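Local structure of periplasmic binding protein/LacI transcriptional regulator (Alkaliphilus metalliredigens, 3CTP) at residues N148-S153 with I294-K299; V216-E221 with A243-R248; N224-I229 with M247-K252; A290-E295 with E309-E314. The protein probably acts as a LacI-family transcriptional repressor, its periplasmic-binding-protein-like sensor core taking up the sugar D-xylulofuranose between two lobes. All coordinates share one frame; numbering follows the deposited sequence.

Contact 1: residues N148-S153 with I294-K299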
loop_
_atom_site.group_PDB
_atom_site.type_symbol
_atom_site.label_atom_id
_atom_site.label_comp_id
_atom_site.label_asym_id
_atom_site.label_seq_id
_atom_site.Cartn_x
_atom_site.Cartn_y
_atom_site.Cartn_z
ATOM N N ASN A 148 -22.046 -7.322 21.507
ATOM C CA ASN A 148 -23.133 -6.759 20.726
ATOM C C ASN A 148 -22.681 -6.097 19.430
ATOM O O ASN A 148 -23.437 -5.362 18.822
ATOM C CB ASN A 148 -24.018 -5.819 21.559
ATOM C CG ASN A 148 -23.312 -4.558 21.958
ATOM O OD1 ASN A 148 -22.085 -4.477 21.920
ATOM N ND2 ASN A 148 -24.088 -3.554 22.370
ATOM N N ILE A 149 -21.463 -6.432 18.979
ATOM C CA ILE A 149 -20.931 -5.937 17.690
ATOM C C ILE A 149 -20.600 -7.133 16.802
ATOM O O ILE A 149 -19.889 -8.046 17.224
ATOM C CB ILE A 149 -19.665 -5.081 17.927
ATOM C CG1 ILE A 149 -20.062 -3.786 18.660
ATOM C CG2 ILE A 149 -18.931 -4.782 16.599
ATOM C CD1 ILE A 149 -18.845 -2.990 19.157
ATOM N N ILE A 150 -21.148 -7.135 15.581
ATOM C CA ILE A 150 -20.919 -8.218 14.631
ATOM C C ILE A 150 -19.473 -8.229 14.187
ATOM O O ILE A 150 -18.916 -7.177 13.895
ATOM C CB ILE A 150 -21.754 -7.992 13.375
ATOM C CG1 ILE A 150 -23.249 -8.153 13.715
ATOM C CG2 ILE A 150 -21.355 -9.011 12.256
ATOM C CD1 ILE A 150 -24.184 -7.691 12.565
ATOM N N THR A 151 -18.884 -9.409 14.098
ATOM C CA THR A 151 -17.490 -9.561 13.635
ATOM C C THR A 151 -17.495 -10.358 12.323
ATOM O O THR A 151 -18.081 -11.466 12.245
ATOM C CB THR A 151 -16.662 -10.344 14.685
ATOM O OG1 THR A 151 -16.828 -9.749 15.982
ATOM C CG2 THR A 151 -15.188 -10.358 14.315
ATOM N N ILE A 152 -16.849 -9.809 11.286
ATOM C CA ILE A 152 -16.748 -10.447 9.984
ATOM C C ILE A 152 -15.278 -10.850 9.808
ATOM O O ILE A 152 -14.374 -10.073 10.118
ATOM C CB ILE A 152 -17.121 -9.434 8.847
ATOM C CG1 ILE A 152 -18.558 -8.887 8.998
ATOM C CG2 ILE A 152 -16.974 -10.075 7.464
ATOM C CD1 ILE A 152 -18.689 -7.573 9.895
ATOM N N SER A 153 -15.033 -12.035 9.285
ATOM C CA SER A 153 -13.662 -12.476 9.101
ATOM C C SER A 153 -13.580 -13.496 8.001
ATOM O O SER A 153 -14.614 -14.000 7.577
ATOM C CB SER A 153 -13.187 -13.085 10.411
ATOM O OG SER A 153 -11.813 -13.427 10.331
ATOM N N ILE A 294 -20.347 -4.084 4.531
ATOM C CA ILE A 294 -21.227 -2.959 4.232
ATOM C C ILE A 294 -22.709 -3.346 4.391
ATOM O O ILE A 294 -23.509 -2.589 4.944
ATOM C CB ILE A 294 -20.926 -2.433 2.835
ATOM C CG1 ILE A 294 -19.577 -1.718 2.858
ATOM C CG2 ILE A 294 -22.054 -1.509 2.354
ATOM C CD1 ILE A 294 -19.534 -0.478 3.748
ATOM N N GLU A 295 -23.091 -4.526 3.918
ATOM C CA GLU A 295 -24.475 -4.961 4.071
ATOM C C GLU A 295 -24.883 -4.940 5.520
ATOM O O GLU A 295 -25.962 -4.454 5.854
ATOM C CB GLU A 295 -24.663 -6.387 3.554
ATOM C CG GLU A 295 -24.808 -6.519 2.050
ATOM C CD GLU A 295 -25.968 -5.726 1.477
ATOM O OE1 GLU A 295 -27.143 -5.949 1.881
ATOM O OE2 GLU A 295 -25.697 -4.896 0.614
ATOM N N LEU A 296 -24.031 -5.468 6.392
ATOM C CA LEU A 296 -24.394 -5.581 7.810
ATOM C C LEU A 296 -24.358 -4.208 8.483
ATOM O O LEU A 296 -25.233 -3.875 9.294
ATOM C CB LEU A 296 -23.456 -6.546 8.525
ATOM C CG LEU A 296 -23.557 -7.979 8.025
ATOM C CD1 LEU A 296 -22.465 -8.853 8.648
ATOM C CD2 LEU A 296 -24.958 -8.554 8.377
ATOM N N LEU A 297 -23.349 -3.398 8.174
ATOM C CA LEU A 297 -23.321 -2.067 8.791
ATOM C C LEU A 297 -24.579 -1.278 8.416
ATOM O O LEU A 297 -25.176 -0.586 9.257
ATOM C CB LEU A 297 -22.036 -1.303 8.368
ATOM C CG LEU A 297 -21.872 0.072 9.020
ATOM C CD1 LEU A 297 -21.766 -0.067 10.531
ATOM C CD2 LEU A 297 -20.629 0.773 8.429
ATOM N N ILE A 298 -25.013 -1.389 7.166
ATOM C CA ILE A 298 -26.205 -0.654 6.747
ATOM C C ILE A 298 -27.460 -1.171 7.485
ATOM O O ILE A 298 -28.362 -0.400 7.831
ATOM C CB ILE A 298 -26.402 -0.752 5.236
ATOM C CG1 ILE A 298 -25.376 0.086 4.481
ATOM C CG2 ILE A 298 -27.843 -0.374 4.844
ATOM C CD1 ILE A 298 -25.319 1.488 4.920
ATOM N N LYS A 299 -27.515 -2.472 7.751
ATOM C CA LYS A 299 -28.633 -2.978 8.590
ATOM C C LYS A 299 -28.651 -2.320 9.956
ATOM O O LYS A 299 -29.722 -1.908 10.456
ATOM C CB LYS A 299 -28.552 -4.506 8.776
ATOM C CG LYS A 299 -28.901 -5.275 7.552
ATOM C CD LYS A 299 -28.948 -6.771 7.888
ATOM C CE LYS A 299 -28.774 -7.595 6.644
ATOM N NZ LYS A 299 -29.952 -7.454 5.777
#
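Ile150 and Ile152 meet Leu296 in a buried, wholly apolar helix-on-sheet contact, where helix 286-302 lies against one face of the larger sheet. The evidence is a single methyl group: CD1 of Leu296 makes both nearest approaches, lying 3.8 Å from CG2 of Ile150 and 3.9 Å from CG1 of Ile152. CD1 of Ile152 stands slightly farther from that same methyl, at 4.2 Å. Leu296 therefore touches two residues that are two positions apart in an extended chain and so both point to the helix side, while Thr151 between them points the other way. Ile150 runs across Leu296 at roughly a right angle, whereas Ile152 slides past it in the opposite direction. In Ile150, CG2 sits anti to the backbone N (chi1 is -68° for CG1), which turns this branch to the leucine. Strand 151-154 is an interior strand of the sheet, held by backbone hydrogen bonds to strand 138-141 on one flank and 311-318 on the other, an arrangement consistent with the type I periplasmic-binding-protein fold. Ile152 also packs on Leu289, Thr292 and Ile293 of the helix, and Ile150 on Ile308. On another side of helix 286-302, Ile294 packs on Ile82, Tyr85 and Ala86 of helix 73-88.

Contact 2: residues V216-E221 with A243-R248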
loop_
_atom_site.group_PDB
_atom_site.type_symbol
_atom_site.label_atom_id
_atom_site.label_comp_id
_atom_site.label_asym_id
_atom_site.label_seq_id
_atom_site.Cartn_x
_atom_site.Cartn_y
_atom_site.Cartn_z
ATOM N N VAL A 216 7.802 -0.532 7.221
ATOM C CA VAL A 216 8.924 -0.307 6.326
ATOM C C VAL A 216 10.247 -0.623 7.034
ATOM O O VAL A 216 11.192 -1.126 6.411
ATOM C CB VAL A 216 8.904 1.118 5.784
ATOM C CG1 VAL A 216 10.167 1.412 4.990
ATOM C CG2 VAL A 216 7.664 1.268 4.897
ATOM N N LYS A 217 10.292 -0.386 8.341
ATOM C CA LYS A 217 11.508 -0.733 9.108
ATOM C C LYS A 217 11.886 -2.209 9.050
ATOM O O LYS A 217 13.064 -2.563 9.235
ATOM C CB LYS A 217 11.413 -0.255 10.561
ATOM C CG LYS A 217 10.315 -0.879 11.356
ATOM C CD LYS A 217 10.349 -0.290 12.772
ATOM C CE LYS A 217 11.788 0.040 13.161
ATOM N NZ LYS A 217 12.583 -1.138 13.580
ATOM N N MET A 218 10.910 -3.074 8.796
ATOM C CA MET A 218 11.179 -4.504 8.704
ATOM C C MET A 218 12.225 -4.783 7.641
ATOM O O MET A 218 12.932 -5.787 7.703
ATOM C CB MET A 218 9.855 -5.244 8.406
ATOM C CG MET A 218 9.777 -6.738 8.713
ATOM S SD MET A 218 8.027 -7.321 8.688
ATOM C CE MET A 218 7.500 -6.988 10.382
ATOM N N LEU A 219 12.353 -3.901 6.645
ATOM C CA LEU A 219 13.311 -4.170 5.573
ATOM C C LEU A 219 14.763 -3.988 6.036
ATOM O O LEU A 219 15.697 -4.403 5.326
ATOM C CB LEU A 219 13.009 -3.279 4.355
ATOM C CG LEU A 219 11.615 -3.511 3.759
ATOM C CD1 LEU A 219 11.281 -2.460 2.706
ATOM C CD2 LEU A 219 11.529 -4.887 3.112
ATOM N N GLU A 220 14.936 -3.376 7.217
ATOM C CA GLU A 220 16.244 -3.132 7.832
ATOM C C GLU A 220 16.466 -4.015 9.066
ATOM O O GLU A 220 17.424 -3.788 9.818
ATOM C CB GLU A 220 16.391 -1.660 8.270
ATOM C CG GLU A 220 15.848 -0.627 7.273
ATOM C CD GLU A 220 15.482 0.703 7.934
ATOM O OE1 GLU A 220 16.079 1.039 8.983
ATOM O OE2 GLU A 220 14.601 1.421 7.397
ATOM N N GLU A 221 15.579 -4.989 9.281
ATOM C CA GLU A 221 15.656 -5.887 10.449
ATOM C C GLU A 221 16.054 -7.296 10.016
ATOM O O GLU A 221 15.601 -7.772 8.971
ATOM C CB GLU A 221 14.317 -5.923 11.178
ATOM C CG GLU A 221 13.975 -4.564 11.771
ATOM C CD GLU A 221 12.632 -4.526 12.444
ATOM O OE1 GLU A 221 11.724 -5.302 12.063
ATOM O OE2 GLU A 221 12.469 -3.673 13.332
ATOM N N ALA A 243 5.485 -12.484 4.031
ATOM C CA ALA A 243 6.181 -13.510 3.216
ATOM C C ALA A 243 7.149 -12.855 2.231
ATOM O O ALA A 243 8.229 -13.386 1.970
ATOM C CB ALA A 243 5.165 -14.366 2.421
ATOM N N ALA A 244 6.742 -11.731 1.642
ATOM C CA ALA A 244 7.613 -11.026 0.703
ATOM C C ALA A 244 8.913 -10.625 1.386
ATOM O O ALA A 244 9.999 -10.677 0.757
ATOM C CB ALA A 244 6.897 -9.755 0.174
ATOM N N THR A 245 8.821 -10.199 2.647
ATOM C CA THR A 245 10.051 -9.783 3.355
ATOM C C THR A 245 10.939 -10.993 3.637
ATOM O O THR A 245 12.171 -10.928 3.544
ATOM C CB THR A 245 9.768 -9.048 4.698
ATOM O OG1 THR A 245 9.230 -9.989 5.664
ATOM C CG2 THR A 245 8.808 -7.902 4.454
ATOM N N VAL A 246 10.297 -12.112 3.972
ATOM C CA VAL A 246 11.050 -13.349 4.228
ATOM C C VAL A 246 11.740 -13.811 2.949
ATOM O O VAL A 246 12.907 -14.184 2.960
ATOM C CB VAL A 246 10.120 -14.458 4.771
ATOM C CG1 VAL A 246 10.863 -15.835 4.842
ATOM C CG2 VAL A 246 9.538 -14.052 6.129
ATOM N N MET A 247 11.026 -13.796 1.831
ATOM C CA MET A 247 11.638 -14.229 0.577
ATOM C C MET A 247 12.786 -13.291 0.198
ATOM O O MET A 247 13.787 -13.745 -0.373
ATOM C CB MET A 247 10.585 -14.236 -0.529
ATOM C CG MET A 247 9.588 -15.397 -0.389
ATOM S SD MET A 247 8.206 -15.469 -1.609
ATOM C CE MET A 247 9.095 -15.546 -3.185
ATOM N N ARG A 248 12.624 -11.992 0.457
ATOM C CA ARG A 248 13.709 -11.034 0.137
ATOM C C ARG A 248 14.969 -11.405 0.906
ATOM O O ARG A 248 16.085 -11.406 0.350
ATOM C CB ARG A 248 13.300 -9.607 0.514
ATOM C CG ARG A 248 14.506 -8.634 0.768
ATOM C CD ARG A 248 13.970 -7.238 1.143
ATOM N NE ARG A 248 14.999 -6.214 1.332
ATOM C CZ ARG A 248 15.515 -5.897 2.511
ATOM N NH1 ARG A 248 15.121 -6.544 3.596
ATOM N NH2 ARG A 248 16.428 -4.928 2.602
#
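Arg248 reaches across from helix 240-252 to Leu219, in the 3-10 segment 216-220 of the connection that leads to strand 234-237. From CB its chain runs out extended, with CG anti to the backbone N (chi1 157°). CD is the first atom to touch, 3.9 Å from CD2 of Leu219; NE follows at 4.1 Å from the same methyl. CB of Leu219 then lies over one face of the guanidinium, offset toward its rim. At the tip both amino groups turn to one backbone oxygen: NH1 is 2.8 Å and NH2 2.9 Å from O of Leu219, with N-H...O angles of 127° and 125°, so both bonds are bent and weak. The stronger partner of NH2 is Glu273 of the second subunit, in a salt bridge. One turn back, CG2 of Thr245 faces CD2 of Leu219 at 4.3 Å, and the threonine OG1 is hydrogen-bonded to Ala242 O. With a leucine at the Arg248 position, the Leu219 carbonyl would probably lose both donors and Glu273 of the second subunit its charged mate. The shared acceptor and the salt bridge together imply that the guanidinium links the 3-10 turn, the helix and the dimer partner, while Leu219 supplies apolar cover.

Contact 3: residues N224-I229 with M247-K252; sequences NSMKDI and MRALKK
Met226 and Ile229 belong to a turn in the connection between strands 206-209 and 234-237, and they pack on Ala249 and Leu250 late in helix 240-252. That helix forms the crossover of a beta-alpha-beta unit joining the neighbouring parallel strands 234-237 and 262-264. The methyl CE of Met226 carries much of the contact: it is 3.5 Å from CD2 of Leu250, a close fit, and 3.8 Å from CB of Ala249. SD follows alongside, 4.0 Å from the same alanine methyl. CG of Met226 is anti to the backbone N (chi1 -173°), which sends the chain toward the helix; a bend at chi2 (67°) and another at chi3 then bring CE round to the leucine. Ile229, three residues on, adds its CG2 branch, 3.8 Å from Leu250 CD2. That leucine methyl is thus shared by Met226 and Ile229, each of which crosses Leu250 at about a right angle. No hydrogen bond spans the segments; the turn has its own backbone hydrogen bond from Ile229 N to Met226 O. Met226 also touches Arg253, and Leu250 touches Val255. The turn thus lies against the last part of helix 240-252, and from Ile229 the chain runs on through Val230, a residue of the sodium site, into strand 234-237.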
loop_
_atom_site.group_PDB
_atom_site.type_symbol
_atom_site.label_atom_id
_atom_site.label_comp_id
_atom_site.label_asym_id
_atom_site.label_seq_id
_atom_site.Cartn_x
_atom_site.Cartn_y
_atom_site.Cartn_z
ATOM N N ASN A 224 17.463 -13.514 13.691
ATOM C CA ASN A 224 18.629 -14.146 14.295
ATOM C C ASN A 224 18.739 -15.530 13.682
ATOM O O ASN A 224 17.723 -16.202 13.537
ATOM C CB ASN A 224 18.405 -14.296 15.789
ATOM C CG ASN A 224 19.627 -14.815 16.501
ATOM O OD1 ASN A 224 20.705 -14.242 16.377
ATOM N ND2 ASN A 224 19.465 -15.902 17.262
ATOM N N SER A 225 19.944 -15.959 13.324
ATOM C CA SER A 225 20.106 -17.316 12.756
ATOM C C SER A 225 19.360 -17.471 11.440
ATOM O O SER A 225 18.864 -18.554 11.098
ATOM C CB SER A 225 19.636 -18.381 13.741
ATOM O OG SER A 225 20.631 -18.621 14.731
ATOM N N MET A 226 19.289 -16.383 10.687
ATOM C CA MET A 226 18.720 -16.418 9.350
ATOM C C MET A 226 19.402 -17.505 8.527
ATOM O O MET A 226 18.794 -18.120 7.656
ATOM C CB MET A 226 18.922 -15.055 8.683
ATOM C CG MET A 226 18.245 -14.881 7.340
ATOM S SD MET A 226 16.454 -14.864 7.384
ATOM C CE MET A 226 16.148 -15.802 5.869
ATOM N N LYS A 227 20.677 -17.753 8.804
ATOM C CA LYS A 227 21.437 -18.738 8.007
ATOM C C LYS A 227 20.856 -20.163 8.068
ATOM O O LYS A 227 21.130 -20.993 7.187
ATOM C CB LYS A 227 22.902 -18.739 8.440
ATOM C CG LYS A 227 23.152 -19.425 9.770
ATOM C CD LYS A 227 24.656 -19.443 10.103
ATOM C CE LYS A 227 24.896 -19.584 11.597
ATOM N NZ LYS A 227 26.353 -19.450 11.930
ATOM N N ASP A 228 20.055 -20.442 9.093
ATOM C CA ASP A 228 19.488 -21.771 9.290
ATOM C C ASP A 228 18.128 -21.937 8.586
ATOM O O ASP A 228 17.604 -23.049 8.503
ATOM C CB ASP A 228 19.256 -22.039 10.783
ATOM C CG ASP A 228 20.543 -22.117 11.584
ATOM O OD1 ASP A 228 21.627 -22.336 10.994
ATOM O OD2 ASP A 228 20.458 -21.963 12.824
ATOM N N ILE A 229 17.539 -20.845 8.099
ATOM C CA ILE A 229 16.157 -20.914 7.605
ATOM C C ILE A 229 16.086 -21.752 6.339
ATOM O O ILE A 229 15.090 -22.432 6.084
ATOM C CB ILE A 229 15.612 -19.487 7.360
ATOM C CG1 ILE A 229 15.583 -18.701 8.675
ATOM C CG2 ILE A 229 14.251 -19.497 6.674
ATOM C CD1 ILE A 229 14.607 -19.227 9.712
ATOM N N MET A 247 11.026 -13.796 1.831
ATOM C CA MET A 247 11.638 -14.229 0.577
ATOM C C MET A 247 12.786 -13.291 0.198
ATOM O O MET A 247 13.787 -13.745 -0.373
ATOM C CB MET A 247 10.585 -14.236 -0.529
ATOM C CG MET A 247 9.588 -15.397 -0.389
ATOM S SD MET A 247 8.206 -15.469 -1.609
ATOM C CE MET A 247 9.095 -15.546 -3.185
ATOM N N ARG A 248 12.624 -11.992 0.457
ATOM C CA ARG A 248 13.709 -11.034 0.137
ATOM C C ARG A 248 14.969 -11.405 0.906
ATOM O O ARG A 248 16.085 -11.406 0.350
ATOM C CB ARG A 248 13.300 -9.607 0.514
ATOM C CG ARG A 248 14.506 -8.634 0.768
ATOM C CD ARG A 248 13.970 -7.238 1.143
ATOM N NE ARG A 248 14.999 -6.214 1.332
ATOM C CZ ARG A 248 15.515 -5.897 2.511
ATOM N NH1 ARG A 248 15.121 -6.544 3.596
ATOM N NH2 ARG A 248 16.428 -4.928 2.602
ATOM N N ALA A 249 14.795 -11.734 2.184
ATOM C CA ALA A 249 15.941 -12.122 3.018
ATOM C C ALA A 249 16.581 -13.394 2.507
ATOM O O ALA A 249 17.802 -13.504 2.475
ATOM C CB ALA A 249 15.528 -12.294 4.458
ATOM N N LEU A 250 15.762 -14.372 2.133
ATOM C CA LEU A 250 16.294 -15.634 1.585
ATOM C C LEU A 250 17.035 -15.385 0.276
ATOM O O LEU A 250 18.145 -15.926 0.064
ATOM C CB LEU A 250 15.148 -16.639 1.375
ATOM C CG LEU A 250 14.565 -17.243 2.659
ATOM C CD1 LEU A 250 13.263 -17.971 2.390
ATOM C CD2 LEU A 250 15.565 -18.186 3.349
ATOM N N LYS A 251 16.451 -14.558 -0.604
ATOM C CA LYS A 251 17.102 -14.247 -1.891
ATOM C C LYS A 251 18.472 -13.583 -1.676
ATOM O O LYS A 251 19.442 -13.862 -2.418
ATOM C CB LYS A 251 16.199 -13.333 -2.747
ATOM C CG LYS A 251 15.000 -14.027 -3.381
ATOM C CD LYS A 251 14.071 -12.978 -3.992
ATOM C CE LYS A 251 12.891 -13.597 -4.718
ATOM N NZ LYS A 251 12.099 -12.532 -5.429
ATOM N N LYS A 252 18.568 -12.699 -0.686
ATOM C CA LYS A 252 19.839 -12.014 -0.412
ATOM C C LYS A 252 20.928 -13.023 -0.055
ATOM O O LYS A 252 22.124 -12.754 -0.240
ATOM C CB LYS A 252 19.683 -11.010 0.724
ATOM C CG LYS A 252 18.821 -9.797 0.406
ATOM C CD LYS A 252 19.365 -9.019 -0.776
ATOM C CE LYS A 252 18.873 -7.580 -0.756
ATOM N NZ LYS A 252 19.016 -6.934 -2.093
#

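Contact 4: residues A290-E295 with E309-E314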
loop_
_atom_site.group_PDB
_atom_site.type_symbol
_atom_site.label_atom_id
_atom_site.label_comp_id
_atom_site.label_asym_id
_atom_site.label_seq_id
_atom_site.Cartn_x
_atom_site.Cartn_y
_atom_site.Cartn_z
ATOM N N ALA A 290 -16.003 -7.401 1.822
ATOM C CA ALA A 290 -16.413 -6.001 1.729
ATOM C C ALA A 290 -17.916 -5.884 1.582
ATOM O O ALA A 290 -18.558 -5.040 2.208
ATOM C CB ALA A 290 -15.693 -5.341 0.520
ATOM N N TYR A 291 -18.493 -6.714 0.714
ATOM C CA TYR A 291 -19.933 -6.740 0.552
ATOM C C TYR A 291 -20.627 -6.964 1.891
ATOM O O TYR A 291 -21.586 -6.253 2.255
ATOM C CB TYR A 291 -20.338 -7.854 -0.440
ATOM C CG TYR A 291 -21.828 -8.134 -0.471
ATOM C CD1 TYR A 291 -22.670 -7.367 -1.238
ATOM C CD2 TYR A 291 -22.375 -9.163 0.284
ATOM C CE1 TYR A 291 -24.045 -7.604 -1.253
ATOM C CE2 TYR A 291 -23.752 -9.423 0.259
ATOM C CZ TYR A 291 -24.565 -8.634 -0.515
ATOM O OH TYR A 291 -25.924 -8.883 -0.554
ATOM N N THR A 292 -20.142 -7.952 2.626
ATOM C CA THR A 292 -20.780 -8.370 3.871
ATOM C C THR A 292 -20.669 -7.280 4.933
ATOM O O THR A 292 -21.620 -6.975 5.625
ATOM C CB THR A 292 -20.153 -9.692 4.334
ATOM O OG1 THR A 292 -20.446 -10.676 3.329
ATOM C CG2 THR A 292 -20.723 -10.156 5.694
ATOM N N ILE A 293 -19.476 -6.689 5.049
ATOM C CA ILE A 293 -19.259 -5.658 6.047
ATOM C C ILE A 293 -20.233 -4.506 5.797
ATOM O O ILE A 293 -20.885 -3.999 6.728
ATOM C CB ILE A 293 -17.806 -5.158 5.938
ATOM C CG1 ILE A 293 -16.825 -6.217 6.461
ATOM C CG2 ILE A 293 -17.626 -3.808 6.609
ATOM C CD1 ILE A 293 -15.337 -5.929 6.130
ATOM N N ILE A 294 -20.347 -4.084 4.531
ATOM C CA ILE A 294 -21.227 -2.959 4.232
ATOM C C ILE A 294 -22.709 -3.346 4.391
ATOM O O ILE A 294 -23.509 -2.589 4.944
ATOM C CB ILE A 294 -20.926 -2.433 2.835
ATOM C CG1 ILE A 294 -19.577 -1.718 2.858
ATOM C CG2 ILE A 294 -22.054 -1.509 2.354
ATOM C CD1 ILE A 294 -19.534 -0.478 3.748
ATOM N N GLU A 295 -23.091 -4.526 3.918
ATOM C CA GLU A 295 -24.475 -4.961 4.071
ATOM C C GLU A 295 -24.883 -4.940 5.520
ATOM O O GLU A 295 -25.962 -4.454 5.854
ATOM C CB GLU A 295 -24.663 -6.387 3.554
ATOM C CG GLU A 295 -24.808 -6.519 2.050
ATOM C CD GLU A 295 -25.968 -5.726 1.477
ATOM O OE1 GLU A 295 -27.143 -5.949 1.881
ATOM O OE2 GLU A 295 -25.697 -4.896 0.614
ATOM N N GLU A 309 -23.805 -12.140 15.338
ATOM C CA GLU A 309 -23.044 -13.380 15.383
ATOM C C GLU A 309 -21.880 -13.247 14.407
ATOM O O GLU A 309 -21.839 -12.274 13.644
ATOM C CB GLU A 309 -23.932 -14.550 14.913
ATOM C CG GLU A 309 -24.482 -14.383 13.491
ATOM C CD GLU A 309 -25.389 -15.531 13.037
ATOM O OE1 GLU A 309 -25.166 -16.680 13.466
ATOM O OE2 GLU A 309 -26.307 -15.264 12.233
ATOM N N ASP A 310 -20.958 -14.214 14.411
ATOM C CA ASP A 310 -19.804 -14.158 13.496
ATOM C C ASP A 310 -20.222 -14.438 12.056
ATOM O O ASP A 310 -21.004 -15.362 11.787
ATOM C CB ASP A 310 -18.773 -15.237 13.838
ATOM C CG ASP A 310 -18.111 -15.037 15.196
ATOM O OD1 ASP A 310 -18.128 -13.917 15.730
ATOM O OD2 ASP A 310 -17.567 -16.027 15.732
ATOM N N TYR A 311 -19.662 -13.657 11.126
ATOM C CA TYR A 311 -19.806 -13.942 9.699
ATOM C C TYR A 311 -18.449 -14.366 9.187
ATOM O O TYR A 311 -17.530 -13.555 9.205
ATOM C CB TYR A 311 -20.260 -12.688 8.948
ATOM C CG TYR A 311 -21.770 -12.463 9.029
ATOM C CD1 TYR A 311 -22.391 -12.160 10.233
ATOM C CD2 TYR A 311 -22.565 -12.580 7.882
ATOM C CE1 TYR A 311 -23.781 -11.984 10.305
ATOM C CE2 TYR A 311 -23.944 -12.392 7.946
ATOM C CZ TYR A 311 -24.548 -12.111 9.151
ATOM O OH TYR A 311 -25.924 -11.948 9.167
ATOM N N ILE A 312 -18.302 -15.624 8.776
ATOM C CA ILE A 312 -16.991 -16.157 8.381
ATOM C C ILE A 312 -17.019 -16.566 6.923
ATOM O O ILE A 312 -17.862 -17.388 6.517
ATOM C CB ILE A 312 -16.658 -17.375 9.273
ATOM C CG1 ILE A 312 -16.651 -16.928 10.731
ATOM C CG2 ILE A 312 -15.319 -17.967 8.893
ATOM C CD1 ILE A 312 -16.382 -18.056 11.712
ATOM N N MET A 313 -16.139 -15.971 6.108
ATOM C CA MET A 313 -16.108 -16.236 4.664
ATOM C C MET A 313 -15.080 -17.308 4.277
ATOM O O MET A 313 -13.974 -17.363 4.801
ATOM C CB MET A 313 -15.765 -14.957 3.838
ATOM C CG MET A 313 -16.677 -13.735 3.939
ATOM S SD MET A 313 -18.423 -14.003 3.484
ATOM C CE MET A 313 -18.803 -13.938 5.168
ATOM N N GLU A 314 -15.449 -18.137 3.306
ATOM C CA GLU A 314 -14.628 -19.257 2.886
ATOM C C GLU A 314 -13.333 -18.792 2.223
ATOM O O GLU A 314 -13.327 -17.839 1.427
ATOM C CB GLU A 314 -15.451 -20.072 1.863
ATOM C CG GLU A 314 -14.761 -21.288 1.277
ATOM C CD GLU A 314 -15.663 -22.069 0.321
ATOM O OE1 GLU A 314 -16.826 -21.666 0.130
ATOM O OE2 GLU A 314 -15.195 -23.073 -0.255
#
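Tyr311 and Met313 both turn their side chains to Thr292, so a single threonine on helix 286-302 meets two residues of strand 311-318. The approach to the strand begins with Glu309, whose carbonyl oxygen lies in the plane of the Tyr311 ring, at its edge. Asp310 follows, its OD1 hydrogen-bonded to His144 NE2. Tyr311 is the first to touch the helix: its CD2 is 3.7 Å from CG2 of Thr292, and its CB stands 4.1 Å from that methyl. CG2 of Thr292 reaches the tyrosine because it is anti to the backbone N, with OG1 placed beside that N (chi1 -63°). Ile312 packs on Asp155 in the loop after strand 151-154. Met313 comes back to the helix, and its bent chain meets the threonine tip to tip, with SD 3.9 Å and CE 4.1 Å from OG1. Pro285, Ala288 and Leu289 pack around the rest of Met313. Backbone hydrogen bonds from Tyr311 and Met313 to Ser153 tie the strand to its parallel neighbour 151-154. Replacing Thr292 by a glycine is likely to open a gap beside Tyr311 CD2 and Met313 SD, with no methyl or hydroxyl left to fill it. The hydroxyl is hydrogen-bonded to Ala288 O, one turn earlier in the helix, so this buried polar group is satisfied at home and meets the sulfur only by packing, without a bond to the strand.

How the contacts relate
The contacts form two pairs on opposite sides of the chain's centre. Contacts 1 and 4 have centres 7 Å apart and share helix 286-302, which lies on adjacent strands 151-154 and 311-318 of one mixed sheet; backbone hydrogen bonding between these two strands joins the contacts. Contacts 2 and 3, centres 10 Å apart, use successive turns of helix 240-252 beside the parallel four-stranded sheet, and both touch the second subunit. Between the pairs, centres are 31 to 41 Å apart. Along the chain, contacts 2 and 3 fall between the two segments of contact 1, and contact 4 follows them, consistent with a two-lobed sugar-binding core whose chain returns to its first lobe.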